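PDB 6VC5: endoglucanase, which probably hydrolyses internal beta-1,4-glucosidic linkages in cellulose and related beta-glucans, as a glycoside hydrolase of family 8. Local coordinates for residues A[148-153]-A[200-205]; A[152-157]-A[183-188]; A[158-163]-A[231-236]; A[193-198]-A[217-222]; A[276-281]-A[304-309]. One frame throughout, in Å; residues are numbered along the deposited sequence.

Contact 1 of 5, residues A[148-153]-A[200-205]; sequences DTVTLN and LSINLH
Asp148 and His205 meet just past the paired strands 149-152 and 200-203, where NE2-H of the imidazole gives a hydrogen bond to the carboxylate, with His205 NE2 2.7 Å from Asp148 OD2. The oxygen lies at the ring edge, in the ring plane, and is met on its anti side; the two flat groups are turned 59° against each other. Beside this pair the amide of Leu204 donates to Asp148 O from above the carbonyl plane, N to O 2.8 Å. An Asx turn positions the histidine: Asn203 OD1 accepts from His205 N at 2.8 Å.

Within the antiparallel pairing, Val150 with Ile202 and Leu152 with Leu200 are the hydrogen-bonded pairs, and their side chains share one face. Val150 CG1 sits between the backbone N and the carbonyl carbon (chi1 66°), which brings it 3.8 Å from Ile202 CB, the two chains lying side by side. Leu152 CD1 touches Ile202 CD1 at 3.9 Å. Val131 of strand 128-131 packs against this apolar face. Thr149, Thr151, Ser201 and Asn203 occupy the other, where a water links Thr151 OG1 (2.6 Å) to Ser201 OG (2.7 Å).

Branched aliphatics thus suit the buried face and small hydroxyls the wetter one, while the carboxylate would probably stabilise a protonated His205 at the strand end.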
# COMPACT_ATOMS: atom_id res chain seq x y z
N ASP A 148 -17.42 12.66 14.90
CA ASP A 148 -17.45 13.86 14.06
C ASP A 148 -16.71 13.73 12.74
O ASP A 148 -17.07 14.41 11.78
CB ASP A 148 -16.86 15.06 14.82
CG ASP A 148 -17.63 15.38 16.10
OD1 ASP A 148 -16.99 15.77 17.10
OD2 ASP A 148 -18.87 15.23 16.10
N THR A 149 -15.64 12.94 12.68
CA THR A 149 -14.83 12.88 11.46
C THR A 149 -14.31 11.47 11.25
O THR A 149 -14.17 10.67 12.19
CB THR A 149 -13.60 13.82 11.47
OG1 THR A 149 -12.61 13.30 12.36
CG2 THR A 149 -13.95 15.23 11.90
N VAL A 150 -14.01 11.16 10.00
CA VAL A 150 -13.27 9.96 9.65
C VAL A 150 -11.98 10.39 8.97
O VAL A 150 -11.97 11.34 8.18
CB VAL A 150 -14.08 8.98 8.78
CG1 VAL A 150 -14.38 9.57 7.41
CG2 VAL A 150 -13.35 7.66 8.66
N THR A 151 -10.87 9.73 9.33
CA THR A 151 -9.59 9.92 8.66
C THR A 151 -9.34 8.75 7.72
O THR A 151 -9.44 7.59 8.13
CB THR A 151 -8.46 9.99 9.68
OG1 THR A 151 -8.68 11.09 10.57
CG2 THR A 151 -7.09 10.14 8.97
N LEU A 152 -9.03 9.04 6.46
CA LEU A 152 -8.72 8.01 5.50
C LEU A 152 -7.29 8.18 5.01
O LEU A 152 -6.78 9.30 4.90
CB LEU A 152 -9.67 8.06 4.29
CG LEU A 152 -11.17 8.02 4.57
CD1 LEU A 152 -11.96 8.10 3.26
CD2 LEU A 152 -11.53 6.76 5.34
N ASN A 153 -6.64 7.07 4.72
CA ASN A 153 -5.36 7.08 4.02
C ASN A 153 -5.65 6.53 2.63
O ASN A 153 -5.93 5.34 2.48
CB ASN A 153 -4.33 6.25 4.77
CG ASN A 153 -2.95 6.46 4.25
OD1 ASN A 153 -2.74 6.45 3.03
ND2 ASN A 153 -1.99 6.67 5.15
N LEU A 200 -6.53 12.11 4.64
CA LEU A 200 -7.72 12.88 4.29
C LEU A 200 -8.71 12.81 5.44
O LEU A 200 -8.82 11.78 6.11
CB LEU A 200 -8.36 12.26 3.04
CG LEU A 200 -9.63 12.94 2.54
CD1 LEU A 200 -9.28 14.24 1.84
CD2 LEU A 200 -10.36 12.00 1.60
N SER A 201 -9.43 13.91 5.68
CA SER A 201 -10.53 13.91 6.64
C SER A 201 -11.85 14.17 5.93
O SER A 201 -11.94 15.04 5.06
CB SER A 201 -10.29 14.99 7.70
OG SER A 201 -11.26 14.90 8.73
N ILE A 202 -12.90 13.41 6.30
CA ILE A 202 -14.26 13.70 5.86
C ILE A 202 -15.10 13.97 7.11
O ILE A 202 -15.10 13.16 8.05
CB ILE A 202 -14.87 12.54 5.05
CG1 ILE A 202 -14.03 12.23 3.81
CG2 ILE A 202 -16.30 12.90 4.61
CD1 ILE A 202 -14.55 11.05 2.98
N ASN A 203 -15.77 15.12 7.14
CA ASN A 203 -16.64 15.45 8.26
C ASN A 203 -17.92 14.64 8.18
O ASN A 203 -18.59 14.60 7.14
CB ASN A 203 -16.94 16.95 8.26
CG ASN A 203 -17.67 17.38 9.50
OD1 ASN A 203 -18.85 17.08 9.65
ND2 ASN A 203 -16.96 18.02 10.42
N LEU A 204 -18.24 13.93 9.26
CA LEU A 204 -19.38 13.02 9.24
C LEU A 204 -20.72 13.75 9.30
O LEU A 204 -21.75 13.15 8.96
CB LEU A 204 -19.29 12.04 10.40
CG LEU A 204 -18.04 11.15 10.43
CD1 LEU A 204 -18.20 10.11 11.52
CD2 LEU A 204 -17.79 10.50 9.08
N HIS A 205 -20.72 15.01 9.73
CA HIS A 205 -21.96 15.78 9.82
C HIS A 205 -22.25 16.63 8.59
O HIS A 205 -23.38 17.09 8.44
CB HIS A 205 -21.91 16.70 11.04
CG HIS A 205 -21.63 15.98 12.33
ND1 HIS A 205 -22.39 14.91 12.76
CD2 HIS A 205 -20.66 16.15 13.25
CE1 HIS A 205 -21.91 14.47 13.90
NE2 HIS A 205 -20.86 15.20 14.23
O HOH W 1 -10.10 13.30 10.64

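Contact 2 of 5, residues A[152-157]-A[183-188]; sequences LNLSYY and QIIAKG
Leu154 reaches across to Ile184 and Ile185 near the end of helix 172-187. Its CB points at the helix, chi1 of -62° sets CG beside the backbone N, and the two methyls beyond it do the touching. CD2 meets two partners, Ile184 CG2 at 3.7 Å and Ile185 CG1 at 4.0 Å. CD1 lies 4.1 Å from the same Ile185 CG1 and faces Gly188 O more distantly. Leucine crosses Ile184 at a slant but slides past Ile185 in the opposite direction, a fit that a forked tip between two branched chains allows. On the flanks, Leu152 CD1 comes to 4.4 Å from Ile184 CG2, and Tyr157 OH, hydrogen-bonded to Leu137 N, lies 4.2 Å from Ile184 CD1.

Gly188 leaves the helical conformation right after the last turn; a side chain there would crowd Ile184 O. Its own carbonyl oxygen is buried with no polar partner in the model.

The contact packs the 3-10 turn 154-156, which follows strand 149-152, onto the last turn of the helix. Val136 of strand 134-137 touches Leu152, Tyr157 and Ile184, Leu200 of strand 200-203 also covers Ile184, and helix 225-232 supplies Val226 against Leu154 and Leu230 against Ile185.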
# COMPACT_ATOMS: atom_id res chain seq x y z
N LEU A 152 -9.03 9.04 6.46
CA LEU A 152 -8.72 8.01 5.50
C LEU A 152 -7.29 8.18 5.01
O LEU A 152 -6.78 9.30 4.90
CB LEU A 152 -9.67 8.06 4.29
CG LEU A 152 -11.17 8.02 4.57
CD1 LEU A 152 -11.96 8.10 3.26
CD2 LEU A 152 -11.53 6.76 5.34
N ASN A 153 -6.64 7.07 4.72
CA ASN A 153 -5.36 7.08 4.02
C ASN A 153 -5.65 6.53 2.63
O ASN A 153 -5.93 5.34 2.48
CB ASN A 153 -4.33 6.25 4.77
CG ASN A 153 -2.95 6.46 4.25
OD1 ASN A 153 -2.74 6.45 3.03
ND2 ASN A 153 -1.99 6.67 5.15
N LEU A 154 -5.60 7.40 1.61
CA LEU A 154 -5.99 6.96 0.27
C LEU A 154 -5.01 5.93 -0.28
O LEU A 154 -5.40 5.09 -1.10
CB LEU A 154 -6.11 8.18 -0.66
CG LEU A 154 -7.19 9.19 -0.23
CD1 LEU A 154 -7.17 10.41 -1.15
CD2 LEU A 154 -8.56 8.53 -0.22
N SER A 155 -3.76 5.95 0.16
CA SER A 155 -2.79 4.94 -0.26
C SER A 155 -3.07 3.57 0.31
O SER A 155 -2.42 2.60 -0.09
CB SER A 155 -1.36 5.36 0.11
OG SER A 155 -1.10 5.14 1.50
N TYR A 156 -4.01 3.45 1.26
CA TYR A 156 -4.37 2.12 1.74
C TYR A 156 -5.39 1.45 0.84
O TYR A 156 -5.70 0.27 1.05
CB TYR A 156 -4.89 2.15 3.19
CG TYR A 156 -3.85 2.44 4.27
CD1 TYR A 156 -2.60 2.98 3.96
CD2 TYR A 156 -4.13 2.18 5.60
CE1 TYR A 156 -1.67 3.26 4.96
CE2 TYR A 156 -3.21 2.46 6.60
CZ TYR A 156 -1.99 3.00 6.28
OH TYR A 156 -1.08 3.26 7.28
N TYR A 157 -5.92 2.16 -0.16
CA TYR A 157 -6.75 1.56 -1.20
C TYR A 157 -5.80 0.83 -2.16
O TYR A 157 -5.43 1.33 -3.23
CB TYR A 157 -7.56 2.61 -1.93
CG TYR A 157 -8.81 3.06 -1.21
CD1 TYR A 157 -10.05 2.56 -1.57
CD2 TYR A 157 -8.74 4.00 -0.19
CE1 TYR A 157 -11.20 2.98 -0.92
CE2 TYR A 157 -9.89 4.43 0.47
CZ TYR A 157 -11.12 3.92 0.09
OH TYR A 157 -12.25 4.35 0.74
N GLN A 183 -14.18 7.96 -6.48
CA GLN A 183 -14.86 9.24 -6.29
C GLN A 183 -14.17 10.08 -5.22
O GLN A 183 -13.98 11.29 -5.38
CB GLN A 183 -16.31 9.00 -5.90
CG GLN A 183 -17.18 8.45 -7.01
CD GLN A 183 -18.63 8.35 -6.59
OE1 GLN A 183 -19.39 7.53 -7.11
NE2 GLN A 183 -19.03 9.19 -5.65
N ILE A 184 -13.79 9.44 -4.11
CA ILE A 184 -13.13 10.15 -3.02
C ILE A 184 -11.76 10.67 -3.46
O ILE A 184 -11.36 11.79 -3.13
CB ILE A 184 -13.03 9.23 -1.79
CG1 ILE A 184 -14.41 9.03 -1.17
CG2 ILE A 184 -12.02 9.80 -0.78
CD1 ILE A 184 -14.53 7.76 -0.35
N ILE A 185 -11.00 9.85 -4.20
CA ILE A 185 -9.69 10.28 -4.68
C ILE A 185 -9.81 11.44 -5.65
O ILE A 185 -9.02 12.39 -5.61
CB ILE A 185 -8.91 9.10 -5.30
CG1 ILE A 185 -8.50 8.11 -4.21
CG2 ILE A 185 -7.69 9.60 -6.06
CD1 ILE A 185 -8.01 6.77 -4.76
N ALA A 186 -10.80 11.40 -6.55
CA ALA A 186 -10.99 12.50 -7.48
C ALA A 186 -11.27 13.80 -6.75
O ALA A 186 -10.74 14.86 -7.12
CB ALA A 186 -12.13 12.17 -8.45
N LYS A 187 -12.08 13.75 -5.68
CA LYS A 187 -12.49 14.97 -4.99
C LYS A 187 -11.47 15.43 -3.95
O LYS A 187 -11.30 16.64 -3.75
CB LYS A 187 -13.85 14.77 -4.32
CG LYS A 187 -14.37 16.07 -3.75
CD LYS A 187 -15.59 15.86 -2.90
CE LYS A 187 -16.37 17.15 -2.78
NZ LYS A 187 -15.47 18.31 -2.51
N GLY A 188 -10.82 14.49 -3.27
CA GLY A 188 -9.93 14.82 -2.17
C GLY A 188 -8.53 15.17 -2.65
O GLY A 188 -7.56 14.51 -2.28

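Contact 3 of 5, residues A[158-163]-A[231-236]; sequences VMPSLM and SWAHML
Pro160 sets CG over the centre of the indole face of Trp232 in a CH-pi contact, 3.4 Å from the centroid of the five-membered ring and 12° off its normal; the two side chains cross at about a right angle. Proline suits the first turn of helix 159-169, where its missing N-H costs no helical bond and its polarised C-H groups can face an aromatic.

Next to Trp232 in sequence, Ala233 puts its CB between two methionines, 3.7 Å from Met159 CB and 3.6 Å from Met163 CE. A bend at the last torsion of Met163 (chi3 -68°) folds CE onto the alanine. Met235 extends beyond CG; it crosses Met159 at about a right angle, SD to SD 3.9 Å, and runs past Met163 in the opposite direction, its CE 3.9 Å from Met163 SD. A Schellman motif at His234 ends helix 225-232.

An alanine in place of Trp232 would probably leave Pro160 CG without the ring face it rests on and open a gap toward Leu308 and Trp102, which the indole also touches. Apolar carbon and sulfur make up the interface, so dispersion and shape hold these two helix ends together.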
# COMPACT_ATOMS: atom_id res chain seq x y z
N VAL A 158 -5.39 -0.35 -1.74
CA VAL A 158 -4.50 -1.19 -2.54
C VAL A 158 -5.37 -1.78 -3.64
O VAL A 158 -5.90 -2.89 -3.52
CB VAL A 158 -3.83 -2.26 -1.65
CG1 VAL A 158 -2.88 -3.15 -2.47
CG2 VAL A 158 -3.06 -1.59 -0.50
N MET A 159 -5.55 -1.02 -4.71
CA MET A 159 -6.59 -1.35 -5.68
C MET A 159 -6.47 -2.75 -6.29
O MET A 159 -7.51 -3.41 -6.42
CB MET A 159 -6.72 -0.23 -6.73
CG MET A 159 -7.31 1.08 -6.18
SD MET A 159 -9.03 0.96 -5.58
CE MET A 159 -9.55 2.70 -5.58
N PRO A 160 -5.29 -3.27 -6.65
CA PRO A 160 -5.24 -4.65 -7.16
C PRO A 160 -5.69 -5.69 -6.14
O PRO A 160 -6.13 -6.78 -6.52
CB PRO A 160 -3.76 -4.85 -7.49
CG PRO A 160 -3.25 -3.44 -7.75
CD PRO A 160 -3.99 -2.57 -6.79
N SER A 161 -5.57 -5.38 -4.85
CA SER A 161 -6.07 -6.30 -3.83
C SER A 161 -7.59 -6.26 -3.72
O SER A 161 -8.22 -7.31 -3.54
CB SER A 161 -5.43 -5.98 -2.48
OG SER A 161 -5.76 -7.01 -1.57
N LEU A 162 -8.18 -5.06 -3.81
CA LEU A 162 -9.64 -4.97 -3.84
C LEU A 162 -10.21 -5.68 -5.06
O LEU A 162 -11.26 -6.33 -4.96
CB LEU A 162 -10.07 -3.50 -3.80
CG LEU A 162 -9.60 -2.68 -2.59
CD1 LEU A 162 -10.19 -1.27 -2.65
CD2 LEU A 162 -9.99 -3.36 -1.30
N MET A 163 -9.55 -5.56 -6.21
CA MET A 163 -10.00 -6.26 -7.41
C MET A 163 -9.92 -7.77 -7.21
O MET A 163 -10.80 -8.52 -7.66
CB MET A 163 -9.12 -5.86 -8.60
CG MET A 163 -9.01 -4.36 -8.90
SD MET A 163 -8.48 -4.02 -10.59
CE MET A 163 -6.80 -4.59 -10.63
N SER A 231 -2.78 3.34 -11.46
CA SER A 231 -2.26 2.90 -12.75
C SER A 231 -2.27 1.38 -12.86
O SER A 231 -2.72 0.82 -13.87
CB SER A 231 -0.84 3.44 -12.94
OG SER A 231 -0.36 3.09 -14.23
N TRP A 232 -1.79 0.71 -11.82
CA TRP A 232 -1.70 -0.75 -11.81
C TRP A 232 -3.07 -1.39 -12.04
O TRP A 232 -3.20 -2.36 -12.80
CB TRP A 232 -1.11 -1.13 -10.46
CG TRP A 232 -0.80 -2.56 -10.14
CD1 TRP A 232 -1.12 -3.68 -10.86
CD2 TRP A 232 -0.12 -3.01 -8.98
NE1 TRP A 232 -0.66 -4.81 -10.20
CE2 TRP A 232 -0.04 -4.42 -9.04
CE3 TRP A 232 0.45 -2.35 -7.88
CZ2 TRP A 232 0.57 -5.18 -8.04
CZ3 TRP A 232 1.06 -3.10 -6.89
CH2 TRP A 232 1.12 -4.50 -6.99
N ALA A 233 -4.10 -0.84 -11.42
CA ALA A 233 -5.46 -1.35 -11.54
C ALA A 233 -6.22 -0.82 -12.76
O ALA A 233 -7.41 -1.13 -12.90
CB ALA A 233 -6.26 -1.02 -10.27
N HIS A 234 -5.57 -0.04 -13.63
CA HIS A 234 -6.21 0.52 -14.83
C HIS A 234 -7.38 1.44 -14.48
O HIS A 234 -8.38 1.51 -15.19
CB HIS A 234 -6.62 -0.57 -15.82
CG HIS A 234 -5.52 -1.55 -16.12
ND1 HIS A 234 -4.38 -1.19 -16.81
CD2 HIS A 234 -5.38 -2.85 -15.81
CE1 HIS A 234 -3.59 -2.25 -16.92
NE2 HIS A 234 -4.18 -3.27 -16.32
N MET A 235 -7.23 2.17 -13.37
CA MET A 235 -8.25 3.09 -12.88
C MET A 235 -7.82 4.55 -12.95
O MET A 235 -8.58 5.42 -12.50
CB MET A 235 -8.63 2.77 -11.43
CG MET A 235 -9.32 1.42 -11.19
SD MET A 235 -9.46 1.04 -9.41
CE MET A 235 -10.12 -0.62 -9.47
N LEU A 236 -6.63 4.85 -13.48
CA LEU A 236 -6.15 6.23 -13.56
C LEU A 236 -6.82 6.92 -14.75
O LEU A 236 -6.58 6.57 -15.91
CB LEU A 236 -4.63 6.25 -13.69
CG LEU A 236 -3.94 7.58 -13.42
CD1 LEU A 236 -4.15 8.00 -11.97
CD2 LEU A 236 -2.45 7.47 -13.73

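Contact 4 of 5, residues A[193-198]-A[217-222]; sequences WKLPPD and PRFSYD
The loop 193-198 runs beside strand 218-219 and is joined to it by one backbone bond, Asp198 N to Arg218 O (3.0 Å, 172° at the hydrogen). Beyond it the Asp198 side chain takes over. Its chi1 of -66° puts CG close to both Arg218 O and the Ser220 hydroxyl. Asp198 OD2 receives the hydroxyl of Ser220 on its syn lone pair, with OG 2.6 Å away; OD1 accepts from Ser220 N at 3.0 Å, tilted out of the carboxylate plane, and more weakly from Asp222 N at 3.3 Å. A further bond from Ala223 N reaches the same OD1. Serine suits its place because a short hydroxyl reaches OD2 while the backbone amide of the same residue holds OD1. Asp222 OD2 is hydrogen-bonded to Asn153 ND2, and Asp222 OD1 lies 4.2 Å from Asp198 OD1, two acidic groups close together.

At the other end, Leu195 CD2 lies over the face of Phe219, 4.2 Å from the ring centroid and 11° off the normal. Pro196 runs alongside the same ring, its CD 4.0 Å from Phe219 CD1. Pro196 O approaches the ring edge in plane, 3.2 Å from Phe219 CD1, and has no polar partner in the model. Phe244 of helix 238-251 also covers Leu195 and Pro196.

The buried carboxylate of Asp198 therefore collects the N-H groups of Ser220, Ala223 and, weakly, Asp222, a pattern that would fix the loop's shape.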
# COMPACT_ATOMS: atom_id res chain seq x y z
N TRP A 193 -1.10 21.73 -7.28
CA TRP A 193 -0.86 20.55 -8.11
C TRP A 193 -2.02 19.57 -8.09
O TRP A 193 -1.98 18.56 -8.81
CB TRP A 193 0.41 19.84 -7.66
CG TRP A 193 1.60 20.73 -7.68
CD1 TRP A 193 2.29 21.20 -6.60
CD2 TRP A 193 2.24 21.27 -8.84
NE1 TRP A 193 3.34 22.00 -7.02
CE2 TRP A 193 3.33 22.05 -8.40
CE3 TRP A 193 2.01 21.14 -10.21
CZ2 TRP A 193 4.17 22.73 -9.28
CZ3 TRP A 193 2.86 21.82 -11.10
CH2 TRP A 193 3.92 22.60 -10.62
N LYS A 194 -3.05 19.82 -7.27
CA LYS A 194 -4.24 18.98 -7.20
C LYS A 194 -3.86 17.54 -6.86
O LYS A 194 -4.20 16.59 -7.57
CB LYS A 194 -5.07 19.07 -8.48
CG LYS A 194 -5.47 20.48 -8.85
CD LYS A 194 -5.65 20.65 -10.35
CE LYS A 194 -7.10 20.46 -10.74
NZ LYS A 194 -7.55 21.52 -11.68
N LEU A 195 -3.13 17.39 -5.74
CA LEU A 195 -2.59 16.11 -5.31
C LEU A 195 -3.39 15.55 -4.13
O LEU A 195 -3.92 16.31 -3.31
CB LEU A 195 -1.13 16.28 -4.86
CG LEU A 195 -0.14 16.61 -5.98
CD1 LEU A 195 1.15 17.19 -5.42
CD2 LEU A 195 0.17 15.37 -6.84
N PRO A 196 -3.44 14.23 -4.00
CA PRO A 196 -4.06 13.65 -2.81
C PRO A 196 -3.16 13.81 -1.61
O PRO A 196 -1.91 13.80 -1.74
CB PRO A 196 -4.22 12.16 -3.19
CG PRO A 196 -3.04 11.91 -4.13
CD PRO A 196 -2.86 13.21 -4.90
N PRO A 197 -3.70 13.95 -0.41
CA PRO A 197 -2.87 14.03 0.79
C PRO A 197 -2.52 12.63 1.29
O PRO A 197 -3.17 11.63 0.97
CB PRO A 197 -3.80 14.72 1.80
CG PRO A 197 -5.16 14.21 1.42
CD PRO A 197 -5.15 14.03 -0.09
N ASP A 198 -1.47 12.58 2.11
CA ASP A 198 -1.19 11.37 2.88
C ASP A 198 -2.41 10.96 3.70
O ASP A 198 -2.74 9.76 3.78
CB ASP A 198 0.00 11.60 3.83
CG ASP A 198 1.33 11.82 3.10
OD1 ASP A 198 1.57 11.23 2.01
OD2 ASP A 198 2.17 12.57 3.67
N PRO A 217 0.52 18.49 6.49
CA PRO A 217 -0.46 18.49 5.37
C PRO A 217 0.21 18.35 4.01
O PRO A 217 0.28 19.29 3.21
CB PRO A 217 -1.14 19.85 5.55
CG PRO A 217 -0.03 20.72 6.07
CD PRO A 217 0.73 19.85 7.03
N ARG A 218 0.69 17.14 3.71
CA ARG A 218 1.59 16.91 2.60
C ARG A 218 1.11 15.78 1.70
O ARG A 218 0.33 14.92 2.11
CB ARG A 218 2.99 16.53 3.10
CG ARG A 218 3.64 17.60 3.92
CD ARG A 218 4.84 17.06 4.63
NE ARG A 218 5.49 18.11 5.41
CZ ARG A 218 6.55 17.90 6.17
NH1 ARG A 218 7.08 16.69 6.25
NH2 ARG A 218 7.08 18.92 6.86
N PHE A 219 1.58 15.81 0.47
CA PHE A 219 1.70 14.66 -0.42
C PHE A 219 3.12 14.15 -0.25
O PHE A 219 4.01 14.83 -0.58
CB PHE A 219 1.50 15.09 -1.89
CG PHE A 219 1.80 14.01 -2.92
CD1 PHE A 219 0.84 13.15 -3.34
CD2 PHE A 219 3.03 13.94 -3.50
CE1 PHE A 219 1.11 12.22 -4.30
CE2 PHE A 219 3.32 13.00 -4.46
CZ PHE A 219 2.35 12.12 -4.85
N SER A 220 3.30 12.95 0.29
CA SER A 220 4.61 12.43 0.57
C SER A 220 4.67 10.90 0.56
O SER A 220 4.23 10.30 -0.36
CB SER A 220 5.22 13.04 1.85
OG SER A 220 4.73 12.53 3.03
N TYR A 221 5.21 10.33 1.61
CA TYR A 221 5.62 8.95 1.59
C TYR A 221 4.49 7.93 1.57
O TYR A 221 4.69 6.82 1.19
CB TYR A 221 6.58 8.70 2.74
CG TYR A 221 7.82 9.53 2.62
CD1 TYR A 221 8.86 9.12 1.86
CD2 TYR A 221 7.91 10.77 3.22
CE1 TYR A 221 9.98 9.88 1.72
CE2 TYR A 221 9.03 11.55 3.07
CZ TYR A 221 10.06 11.09 2.33
OH TYR A 221 11.23 11.77 2.13
N ASP A 222 3.29 8.36 1.97
CA ASP A 222 2.10 7.53 1.81
C ASP A 222 1.43 7.75 0.45
O ASP A 222 1.21 6.83 -0.31
CB ASP A 222 1.05 7.89 2.88
CG ASP A 222 1.46 7.49 4.31
OD1 ASP A 222 2.24 8.23 4.93
OD2 ASP A 222 0.94 6.50 4.83
O HOH W 2 3.89 10.04 4.92
O HOH W 3 2.63 11.12 6.78

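Contact 5 of 5, residues A[276-281]-A[304-309]; sequences YLAVAS and ALTMLA
Leu305 divides its two methyls between Val279 and Tyr276. CD1 abuts Val279 CG2 at 3.7 Å, the two side chains crossing at about a right angle, while CD2 comes to Tyr276 CD1 at 4.0 Å and to Tyr276 N at 3.9 Å. A chi1 of -176° puts Leu305 CG anti to the backbone N, 3.9 Å from Val279 CG2. An alanine at Leu305 would probably open a gap between the helices, leaving Val279 CG2 and Tyr276 CD1 without their packing partner.

Helices 274-282 and 300-313 run nearly parallel here, their axes 8.4 Å apart and 22° from alignment. Same-direction neighbours with a return connection between them are consistent with the (alpha/alpha)6 barrel of glycoside hydrolase family 8, in which helices within one layer share a direction.

Close spacing calls for small residues. Ala278 CB meets Ala309 CB at 3.6 Å and also rests 4.2 Å from Thr306 CA; the two methyls already touch, so alanine fits the close approach. Thr306 satisfies its hydroxyl within its own helix, on Ser302 O. Tyr276 hydrogen-bonds through OH to Gly258 O. Helix 225-232 lies next to this pair, Pro227 touching Val279 and Arg225 touching Leu305.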
# COMPACT_ATOMS: atom_id res chain seq x y z
N TYR A 276 10.36 6.96 -5.73
CA TYR A 276 9.41 7.91 -6.31
C TYR A 276 9.60 8.01 -7.82
O TYR A 276 8.64 8.20 -8.56
CB TYR A 276 9.61 9.32 -5.76
CG TYR A 276 9.02 9.63 -4.42
CD1 TYR A 276 9.06 8.72 -3.37
CD2 TYR A 276 8.48 10.89 -4.18
CE1 TYR A 276 8.55 9.07 -2.11
CE2 TYR A 276 7.98 11.24 -2.92
CZ TYR A 276 8.02 10.33 -1.90
OH TYR A 276 7.53 10.66 -0.65
N LEU A 277 10.85 7.97 -8.27
CA LEU A 277 11.11 8.00 -9.70
C LEU A 277 10.50 6.78 -10.38
O LEU A 277 9.99 6.88 -11.50
CB LEU A 277 12.62 8.07 -9.94
CG LEU A 277 13.13 8.03 -11.38
CD1 LEU A 277 12.63 9.22 -12.14
CD2 LEU A 277 14.64 8.02 -11.36
N ALA A 278 10.54 5.62 -9.71
CA ALA A 278 9.88 4.44 -10.25
C ALA A 278 8.38 4.69 -10.44
O ALA A 278 7.83 4.37 -11.50
CB ALA A 278 10.11 3.25 -9.32
N VAL A 279 7.72 5.26 -9.44
CA VAL A 279 6.29 5.59 -9.56
C VAL A 279 6.06 6.60 -10.69
O VAL A 279 5.14 6.43 -11.50
CB VAL A 279 5.75 6.10 -8.22
CG1 VAL A 279 4.31 6.56 -8.39
CG2 VAL A 279 5.83 5.00 -7.15
N ALA A 280 6.84 7.68 -10.73
CA ALA A 280 6.66 8.71 -11.74
C ALA A 280 6.85 8.17 -13.15
O ALA A 280 6.11 8.54 -14.06
CB ALA A 280 7.65 9.85 -11.51
N SER A 281 7.79 7.24 -13.32
CA SER A 281 8.02 6.65 -14.63
C SER A 281 6.81 5.84 -15.10
O SER A 281 6.63 5.66 -16.30
CB SER A 281 9.29 5.79 -14.56
OG SER A 281 10.42 6.57 -14.19
N ALA A 304 11.38 -1.16 -1.29
CA ALA A 304 10.05 -1.75 -1.37
C ALA A 304 9.18 -1.04 -2.41
O ALA A 304 8.46 -1.70 -3.16
CB ALA A 304 9.39 -1.75 0.01
N LEU A 305 9.25 0.29 -2.47
CA LEU A 305 8.45 1.02 -3.45
C LEU A 305 8.89 0.71 -4.88
O LEU A 305 8.05 0.55 -5.78
CB LEU A 305 8.52 2.52 -3.16
CG LEU A 305 7.67 3.45 -4.02
CD1 LEU A 305 6.18 3.12 -3.93
CD2 LEU A 305 7.91 4.89 -3.59
N THR A 306 10.20 0.60 -5.10
CA THR A 306 10.71 0.22 -6.41
C THR A 306 10.24 -1.18 -6.80
O THR A 306 9.79 -1.39 -7.93
CB THR A 306 12.24 0.32 -6.38
OG1 THR A 306 12.62 1.67 -6.08
CG2 THR A 306 12.84 -0.07 -7.75
N MET A 307 10.29 -2.13 -5.86
CA MET A 307 9.78 -3.47 -6.15
C MET A 307 8.30 -3.45 -6.54
O MET A 307 7.89 -4.14 -7.47
CB MET A 307 9.98 -4.40 -4.96
CG MET A 307 11.36 -4.95 -4.77
SD MET A 307 11.93 -6.19 -5.97
CE MET A 307 10.48 -6.73 -6.88
N LEU A 308 7.49 -2.66 -5.82
CA LEU A 308 6.08 -2.53 -6.17
C LEU A 308 5.92 -2.04 -7.61
O LEU A 308 5.04 -2.50 -8.34
CB LEU A 308 5.43 -1.54 -5.21
CG LEU A 308 4.87 -1.88 -3.83
CD1 LEU A 308 3.71 -2.88 -3.83
CD2 LEU A 308 6.00 -2.31 -2.88
N ALA A 309 6.79 -1.11 -8.03
CA ALA A 309 6.74 -0.63 -9.41
C ALA A 309 7.08 -1.73 -10.43
O ALA A 309 6.47 -1.78 -11.51
CB ALA A 309 7.66 0.56 -9.58

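How the contacts relate
Contacts 2, 4 and 5 are buried, whereas contacts 1 and 3 are only partly so, contact 1 lying farthest from the chain's centre. Contacts 1 and 2 share Leu152 and Asn153 and continue one apolar layer, since Leu200 CD2 lies 3.6 Å from Ile184 CG2. Contact 4 adjoins both through Asn153, which reaches Asp222. Contacts 3 and 5 join where Trp232 packs on Leu308. Chemistry follows place: the strand pair of contact 1 mixes backbone bonds, one apolar face and, at the rim, water and a histidine-carboxylate bond; contact 4 uses a carboxylate amid loop amides; and the contacts made by helices, 2, 3 and 5, rely on apolar packing.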